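Long-range contacts in thyroid hormone-inducible hepatic protein (Mus musculus, PDB 3ONT), which regulates lipogenesis, especially in the lactating mammary gland, and may do so by binding MID1IP1 and preventing its interaction with ACACA: residues Y22-R27 and I68-D73; V26-E30 and F62-K66. All blocks are in the same frame, centred on the assembly; numbering follows the deposited sequence.

Contact 1: residues Y22-R27 and I68-D73; sequences YSAVVR and ICVEVD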
ATOM      1  N   TYR A  22     -10.622   7.518  -4.579  1.00 61.29           N
ATOM      2  CA  TYR A  22     -11.307   7.137  -3.368  1.00 58.78           C
ATOM      3  C   TYR A  22     -11.558   8.348  -2.485  1.00 59.13           C
ATOM      4  O   TYR A  22     -12.694   8.577  -2.029  1.00 59.56           O
ATOM      5  CB  TYR A  22     -10.517   6.091  -2.605  1.00 57.30           C
ATOM      6  CG  TYR A  22     -11.178   5.711  -1.311  1.00 55.35           C
ATOM      7  CD1 TYR A  22     -12.279   4.851  -1.294  1.00 55.10           C
ATOM      8  CD2 TYR A  22     -10.707   6.204  -0.103  1.00 54.11           C
ATOM      9  CE1 TYR A  22     -12.895   4.503  -0.111  1.00 53.44           C
ATOM     10  CE2 TYR A  22     -11.309   5.844   1.085  1.00 54.64           C
ATOM     11  CZ  TYR A  22     -12.406   4.999   1.069  1.00 53.37           C
ATOM     12  OH  TYR A  22     -13.015   4.667   2.251  1.00 54.30           O
ATOM     13  N   SER A  23     -10.502   9.125  -2.264  1.00 58.73           N
ATOM     14  CA  SER A  23     -10.587  10.315  -1.442  1.00 57.94           C
ATOM     15  C   SER A  23     -11.596  11.317  -2.003  1.00 57.91           C
ATOM     16  O   SER A  23     -12.281  12.006  -1.239  1.00 58.13           O
ATOM     17  CB  SER A  23      -9.218  10.971  -1.338  1.00 59.33           C
ATOM     18  OG  SER A  23      -9.281  12.123  -0.523  1.00 60.90           O
ATOM     19  N   ALA A  24     -11.690  11.403  -3.328  1.00 57.04           N
ATOM     20  CA  ALA A  24     -12.626  12.348  -3.948  1.00 57.32           C
ATOM     21  C   ALA A  24     -14.051  11.842  -3.751  1.00 56.10           C
ATOM     22  O   ALA A  24     -14.934  12.609  -3.417  1.00 57.54           O
ATOM     23  CB  ALA A  24     -12.327  12.556  -5.426  1.00 56.80           C
ATOM     24  N   VAL A  25     -14.265  10.544  -3.926  1.00 54.01           N
ATOM     25  CA  VAL A  25     -15.599   9.992  -3.786  1.00 52.05           C
ATOM     26  C   VAL A  25     -16.082  10.092  -2.330  1.00 51.89           C
ATOM     27  O   VAL A  25     -17.239  10.446  -2.063  1.00 50.75           O
ATOM     28  CB  VAL A  25     -15.646   8.557  -4.324  1.00 50.92           C
ATOM     29  CG1 VAL A  25     -16.921   7.853  -3.892  1.00 49.21           C
ATOM     30  CG2 VAL A  25     -15.560   8.597  -5.839  1.00 49.20           C
ATOM     31  N   VAL A  26     -15.189   9.821  -1.389  1.00 51.23           N
ATOM     32  CA  VAL A  26     -15.579   9.888   0.001  1.00 51.22           C
ATOM     33  C   VAL A  26     -15.847  11.333   0.414  1.00 53.70           C
ATOM     34  O   VAL A  26     -16.807  11.586   1.148  1.00 54.68           O
ATOM     35  CB  VAL A  26     -14.561   9.193   0.940  1.00 51.11           C
ATOM     36  CG1 VAL A  26     -14.880   9.497   2.409  1.00 49.47           C
ATOM     37  CG2 VAL A  26     -14.558   7.699   0.685  1.00 48.00           C
ATOM     38  N   ARG A  27     -15.034  12.283  -0.054  1.00 56.07           N
ATOM     39  CA  ARG A  27     -15.310  13.695   0.248  1.00 59.01           C
ATOM     40  C   ARG A  27     -16.640  14.160  -0.333  1.00 58.35           C
ATOM     41  O   ARG A  27     -17.396  14.870   0.339  1.00 58.52           O
ATOM     42  CB  ARG A  27     -14.177  14.615  -0.157  1.00 63.08           C
ATOM     43  CG  ARG A  27     -13.069  14.634   0.884  1.00 69.89           C
ATOM     44  CD  ARG A  27     -11.715  14.939   0.241  1.00 76.04           C
ATOM     45  NE  ARG A  27     -10.625  14.927   1.219  1.00 81.04           N
ATOM     46  CZ  ARG A  27     -10.355  15.923   2.066  1.00 84.39           C
ATOM     47  NH1 ARG A  27     -11.103  17.029   2.075  1.00 85.89           N
ATOM     48  NH2 ARG A  27      -9.336  15.806   2.915  1.00 85.89           N
ATOM     49  N   ILE A  68     -11.142   5.140   6.826  1.00 56.19           N
ATOM     50  CA  ILE A  68     -10.121   4.736   5.887  1.00 55.78           C
ATOM     51  C   ILE A  68      -9.673   5.947   5.068  1.00 57.87           C
ATOM     52  O   ILE A  68      -8.483   6.154   4.845  1.00 58.77           O
ATOM     53  CB  ILE A  68     -10.653   3.632   4.986  1.00 54.26           C
ATOM     54  CG1 ILE A  68     -10.821   2.352   5.807  1.00 52.73           C
ATOM     55  CG2 ILE A  68      -9.750   3.446   3.771  1.00 53.66           C
ATOM     56  CD1 ILE A  68     -11.395   1.214   5.039  1.00 51.68           C
ATOM     57  N   CYS A  69     -10.621   6.776   4.659  1.00 59.52           N
ATOM     58  CA  CYS A  69     -10.278   7.987   3.935  1.00 61.17           C
ATOM     59  C   CYS A  69      -9.341   8.909   4.715  1.00 63.50           C
ATOM     60  O   CYS A  69      -8.468   9.545   4.130  1.00 64.36           O
ATOM     61  CB  CYS A  69     -11.527   8.740   3.527  1.00 61.50           C
ATOM     62  SG  CYS A  69     -11.151  10.138   2.492  1.00 63.70           S
ATOM     63  N   VAL A  70      -9.515   8.992   6.029  1.00 65.66           N
ATOM     64  CA  VAL A  70      -8.620   9.821   6.857  1.00 68.57           C
ATOM     65  C   VAL A  70      -7.179   9.299   6.763  1.00 70.37           C
ATOM     66  O   VAL A  70      -6.220  10.072   6.789  1.00 72.18           O
ATOM     67  CB  VAL A  70      -9.104   9.917   8.337  1.00 69.16           C
ATOM     68  CG1 VAL A  70      -8.004  10.434   9.257  1.00 70.37           C
ATOM     69  CG2 VAL A  70     -10.345  10.798   8.438  1.00 68.24           C
ATOM     70  N   GLU A  71      -7.030   7.984   6.626  1.00 70.68           N
ATOM     71  CA  GLU A  71      -5.704   7.397   6.511  1.00 72.21           C
ATOM     72  C   GLU A  71      -5.111   7.545   5.109  1.00 70.93           C
ATOM     73  O   GLU A  71      -3.920   7.784   4.959  1.00 72.21           O
ATOM     74  CB  GLU A  71      -5.706   5.964   7.018  1.00 73.38           C
ATOM     75  CG  GLU A  71      -5.507   5.952   8.532  1.00 81.31           C
ATOM     76  CD  GLU A  71      -5.796   4.611   9.213  1.00 84.42           C
ATOM     77  OE1 GLU A  71      -6.451   3.710   8.607  1.00 85.43           O
ATOM     78  OE2 GLU A  71      -5.354   4.470  10.386  1.00 88.12           O
ATOM     79  N   VAL A  72      -5.953   7.431   4.092  1.00 68.58           N
ATOM     80  CA  VAL A  72      -5.560   7.683   2.731  1.00 66.83           C
ATOM     81  C   VAL A  72      -5.098   9.127   2.574  1.00 69.99           C
ATOM     82  O   VAL A  72      -4.169   9.389   1.835  1.00 71.75           O
ATOM     83  CB  VAL A  72      -6.722   7.389   1.770  1.00 65.49           C
ATOM     84  CG1 VAL A  72      -6.429   7.906   0.375  1.00 64.70           C
ATOM     85  CG2 VAL A  72      -7.043   5.892   1.748  1.00 62.31           C
ATOM     86  N   ASP A  73      -5.736  10.060   3.277  1.00 72.97           N
ATOM     87  CA  ASP A  73      -5.434  11.493   3.139  1.00 76.53           C
ATOM     88  C   ASP A  73      -4.173  11.934   3.878  1.00 79.49           C
ATOM     89  O   ASP A  73      -3.608  12.987   3.569  1.00 81.86           O
ATOM     90  CB  ASP A  73      -6.618  12.352   3.597  1.00 77.05           C
ATOM     91  CG  ASP A  73      -7.756  12.368   2.593  1.00 77.04           C
ATOM     92  OD1 ASP A  73      -7.533  12.008   1.422  1.00 75.69           O
ATOM     93  OD2 ASP A  73      -8.891  12.740   2.978  1.00 78.80           O
TER
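Two helices of an all-helical bundle, 15-32 and 58-73, run in roughly opposite directions and pack obliquely against each other here, with a buried apolar centre and a polar clasp along one border. The axes of 22-27 and 68-73 approach to 9.8 Å at a crossing angle of -135°, and the CA atoms of Ser23 and Cys69 come within 5.9 Å. Such closeness is possible because both residues are small: Ser23 CA lies 4.0 Å from Cys69 SG. Around this point Tyr22 and Cys69 contribute most heavily and about equally, each with about 70 Å² covered. Tyr22 CE2 packs 3.9 Å from Ile68 CG2 and 3.8 Å from Cys69 CB, and its CD2 4.1 Å from Val72 CG2; the sulfur of Cys69 sits obliquely to the ring, 5.5 Å from the centroid. Tyr22 OH is hydrogen-bonded to the backbone oxygen of Leu65, one turn before Cys69, so the buried hydroxyl is satisfied. Val26 CG1 adds a 3.6 Å contact to Cys69 CB. At the border Asp73 splits its carboxylate: OD1 accepts a 2.6 Å hydrogen bond from Ser23 OG, while OD2 forms a salt bridge with Arg27, 3.1 Å from NH2 and 3.3 Å from NE. Ser23 and Arg27, one turn apart, thus hold the same acid. Phe119 of helix 115-147 lies against Ile68 and Val72, and Thr134, Leu133 and Leu130 of the second subunit pack on Tyr22, Ile68 and Val72. The close approach at Ser23 and Cys69 joins two helices of the all-helical bundle, whose packing continues into the second subunit of the homodimer.

Contact 2: residues V26-E30 and F62-K66; sequences VRNME and FTMLK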
ATOM      1  N   VAL A  26     -15.189   9.821  -1.389  1.00 51.23           N
ATOM      2  CA  VAL A  26     -15.579   9.888   0.001  1.00 51.22           C
ATOM      3  C   VAL A  26     -15.847  11.333   0.414  1.00 53.70           C
ATOM      4  O   VAL A  26     -16.807  11.586   1.148  1.00 54.68           O
ATOM      5  CB  VAL A  26     -14.561   9.193   0.940  1.00 51.11           C
ATOM      6  CG1 VAL A  26     -14.880   9.497   2.409  1.00 49.47           C
ATOM      7  CG2 VAL A  26     -14.558   7.699   0.685  1.00 48.00           C
ATOM      8  N   ARG A  27     -15.034  12.283  -0.054  1.00 56.07           N
ATOM      9  CA  ARG A  27     -15.310  13.695   0.248  1.00 59.01           C
ATOM     10  C   ARG A  27     -16.640  14.160  -0.333  1.00 58.35           C
ATOM     11  O   ARG A  27     -17.396  14.870   0.339  1.00 58.52           O
ATOM     12  CB  ARG A  27     -14.177  14.615  -0.157  1.00 63.08           C
ATOM     13  CG  ARG A  27     -13.069  14.634   0.884  1.00 69.89           C
ATOM     14  CD  ARG A  27     -11.715  14.939   0.241  1.00 76.04           C
ATOM     15  NE  ARG A  27     -10.625  14.927   1.219  1.00 81.04           N
ATOM     16  CZ  ARG A  27     -10.355  15.923   2.066  1.00 84.39           C
ATOM     17  NH1 ARG A  27     -11.103  17.029   2.075  1.00 85.89           N
ATOM     18  NH2 ARG A  27      -9.336  15.806   2.915  1.00 85.89           N
ATOM     19  N   ASN A  28     -16.938  13.732  -1.554  1.00 56.44           N
ATOM     20  CA  ASN A  28     -18.236  13.986  -2.115  1.00 57.00           C
ATOM     21  C   ASN A  28     -19.353  13.351  -1.295  1.00 57.15           C
ATOM     22  O   ASN A  28     -20.410  13.982  -1.092  1.00 58.78           O
ATOM     23  CB  ASN A  28     -18.340  13.515  -3.557  1.00 56.73           C
ATOM     24  CG  ASN A  28     -19.656  13.926  -4.186  1.00 58.90           C
ATOM     25  OD1 ASN A  28     -20.484  13.082  -4.519  1.00 58.15           O
ATOM     26  ND2 ASN A  28     -19.883  15.241  -4.296  1.00 59.87           N
HETATM   27  N   MSE A  29     -19.129  12.113  -0.838  1.00 55.51           N
HETATM   28  CA  MSE A  29     -20.076  11.413   0.017  1.00 54.24           C
HETATM   29  C   MSE A  29     -20.364  12.248   1.260  1.00 56.09           C
HETATM   30  O   MSE A  29     -21.525  12.386   1.663  1.00 56.46           O
HETATM   31  CB  MSE A  29     -19.536  10.047   0.429  1.00 52.64           C
HETATM   32  CG  MSE A  29     -20.526   9.190   1.176  1.00 51.26           C
HETATM   33 SE   MSE A  29     -19.759   7.541   1.877  1.00 52.70          SE
HETATM   34  CE  MSE A  29     -18.529   8.330   3.182  1.00 49.68           C
ATOM     35  N   GLU A  30     -19.326  12.818   1.861  1.00 57.41           N
ATOM     36  CA  GLU A  30     -19.536  13.630   3.046  1.00 60.09           C
ATOM     37  C   GLU A  30     -20.266  14.948   2.781  1.00 61.90           C
ATOM     38  O   GLU A  30     -20.995  15.411   3.648  1.00 62.88           O
ATOM     39  CB  GLU A  30     -18.238  13.875   3.791  1.00 62.17           C
ATOM     40  CG  GLU A  30     -17.580  12.604   4.261  1.00 65.69           C
ATOM     41  CD  GLU A  30     -16.137  12.837   4.689  1.00 69.69           C
ATOM     42  OE1 GLU A  30     -15.874  13.850   5.366  1.00 74.16           O
ATOM     43  OE2 GLU A  30     -15.255  12.020   4.351  1.00 71.54           O
ATOM     44  N   PHE A  62     -20.588   3.738   6.536  1.00 49.44           N
ATOM     45  CA  PHE A  62     -20.254   5.120   6.259  1.00 48.07           C
ATOM     46  C   PHE A  62     -19.078   5.571   7.157  1.00 47.55           C
ATOM     47  O   PHE A  62     -18.072   6.085   6.677  1.00 46.94           O
ATOM     48  CB  PHE A  62     -21.539   5.917   6.497  1.00 47.60           C
ATOM     49  CG  PHE A  62     -21.378   7.393   6.511  1.00 47.35           C
ATOM     50  CD1 PHE A  62     -21.304   8.108   5.332  1.00 48.48           C
ATOM     51  CD2 PHE A  62     -21.400   8.089   7.722  1.00 48.96           C
ATOM     52  CE1 PHE A  62     -21.211   9.511   5.354  1.00 50.06           C
ATOM     53  CE2 PHE A  62     -21.301   9.479   7.762  1.00 48.89           C
ATOM     54  CZ  PHE A  62     -21.204  10.190   6.576  1.00 50.08           C
ATOM     55  N   THR A  63     -19.184   5.330   8.452  1.00 47.01           N
ATOM     56  CA  THR A  63     -18.108   5.678   9.365  1.00 47.83           C
ATOM     57  C   THR A  63     -16.775   5.038   8.974  1.00 49.37           C
ATOM     58  O   THR A  63     -15.732   5.702   8.990  1.00 51.39           O
ATOM     59  CB  THR A  63     -18.505   5.291  10.769  1.00 47.61           C
ATOM     60  OG1 THR A  63     -19.571   6.151  11.147  1.00 49.49           O
ATOM     61  CG2 THR A  63     -17.391   5.486  11.751  1.00 48.17           C
HETATM   62  N   MSE A  64     -16.805   3.761   8.608  1.00 49.42           N
HETATM   63  CA  MSE A  64     -15.592   3.054   8.231  1.00 49.57           C
HETATM   64  C   MSE A  64     -14.973   3.696   6.991  1.00 48.97           C
HETATM   65  O   MSE A  64     -13.766   3.944   6.948  1.00 48.46           O
HETATM   66  CB  MSE A  64     -15.884   1.575   7.991  1.00 50.27           C
HETATM   67  CG  MSE A  64     -14.631   0.754   7.748  1.00 51.89           C
HETATM   68 SE   MSE A  64     -14.945  -1.085   7.102  1.00 59.17          SE
HETATM   69  CE  MSE A  64     -15.634  -0.623   5.322  1.00 50.13           C
ATOM     70  N   LEU A  65     -15.813   3.953   5.989  1.00 48.73           N
ATOM     71  CA  LEU A  65     -15.385   4.597   4.766  1.00 49.26           C
ATOM     72  C   LEU A  65     -14.647   5.895   5.089  1.00 51.46           C
ATOM     73  O   LEU A  65     -13.546   6.123   4.584  1.00 52.15           O
ATOM     74  CB  LEU A  65     -16.585   4.866   3.871  1.00 49.10           C
ATOM     75  CG  LEU A  65     -17.270   3.657   3.229  1.00 48.94           C
ATOM     76  CD1 LEU A  65     -18.491   4.116   2.466  1.00 48.41           C
ATOM     77  CD2 LEU A  65     -16.322   2.924   2.309  1.00 48.12           C
ATOM     78  N   LYS A  66     -15.227   6.724   5.959  1.00 52.67           N
ATOM     79  CA  LYS A  66     -14.594   7.975   6.361  1.00 54.36           C
ATOM     80  C   LYS A  66     -13.286   7.721   7.065  1.00 55.77           C
ATOM     81  O   LYS A  66     -12.305   8.457   6.902  1.00 58.15           O
ATOM     82  CB  LYS A  66     -15.505   8.787   7.264  1.00 55.19           C
ATOM     83  CG  LYS A  66     -16.558   9.576   6.499  1.00 56.43           C
ATOM     84  CD  LYS A  66     -17.805   9.792   7.341  1.00 58.62           C
ATOM     85  CE  LYS A  66     -17.644  10.842   8.445  1.00 61.26           C
ATOM     86  NZ  LYS A  66     -18.526  10.436   9.579  1.00 63.54           N
TER
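Selenomethionine Met29, extended with chi1 and chi2 both t and chi3 p, reaches from 26-30 to the side chains of 62-66; the two segment axes approach to 10.7 Å and cross at -133°. Its CE touches Phe62 CD1 at 3.5 Å, and SE meets Leu65 CD1 at 3.7 Å; SE lies 5.1 Å from the Phe62 ring centroid, an oblique Met-aromatic contact. Phe62 adopts t, its CA-to-CB bond pointing sideways while the ring swings over to Met29. Leu65, in the m,t rotamer, points toward the opposite helix. Val26 CG1 packs 4.2 Å from Lys66 CA, at the closer end of the pair. Along the margin, Glu30 OE2 rests 3.5 Å from Lys66 CG, so the methylene part of the lysine meets the acid. The loop residues Val33, Pro36 and Leu39 touch Phe62, while Ala137 and Thr141 of the second subunit cover Val26, Leu65 and Met29, placing this helix pair against the partner's helix 115-147.

Contacts 1 and 2 are successive parts of one interface between helices 15-32 and 58-73, their centres about 7 Å apart. Along the chain the order is 22-27, 26-30, 62-66, 68-73: the outer segments pair in contact 1 and the inner ones in contact 2, as in two helices that double back obliquely. Val26 and Arg27 belong to both ranges, and Val26 packs in each; the probable hydrogen bond from Tyr22 OH to Leu65 O (2.8 Å) ties the two together. Contact 2 lies nearer the connection between the helices, contact 1 nearer the centre of the chain. Both touch the second subunit, so this helix pair both packs within its subunit and meets the other.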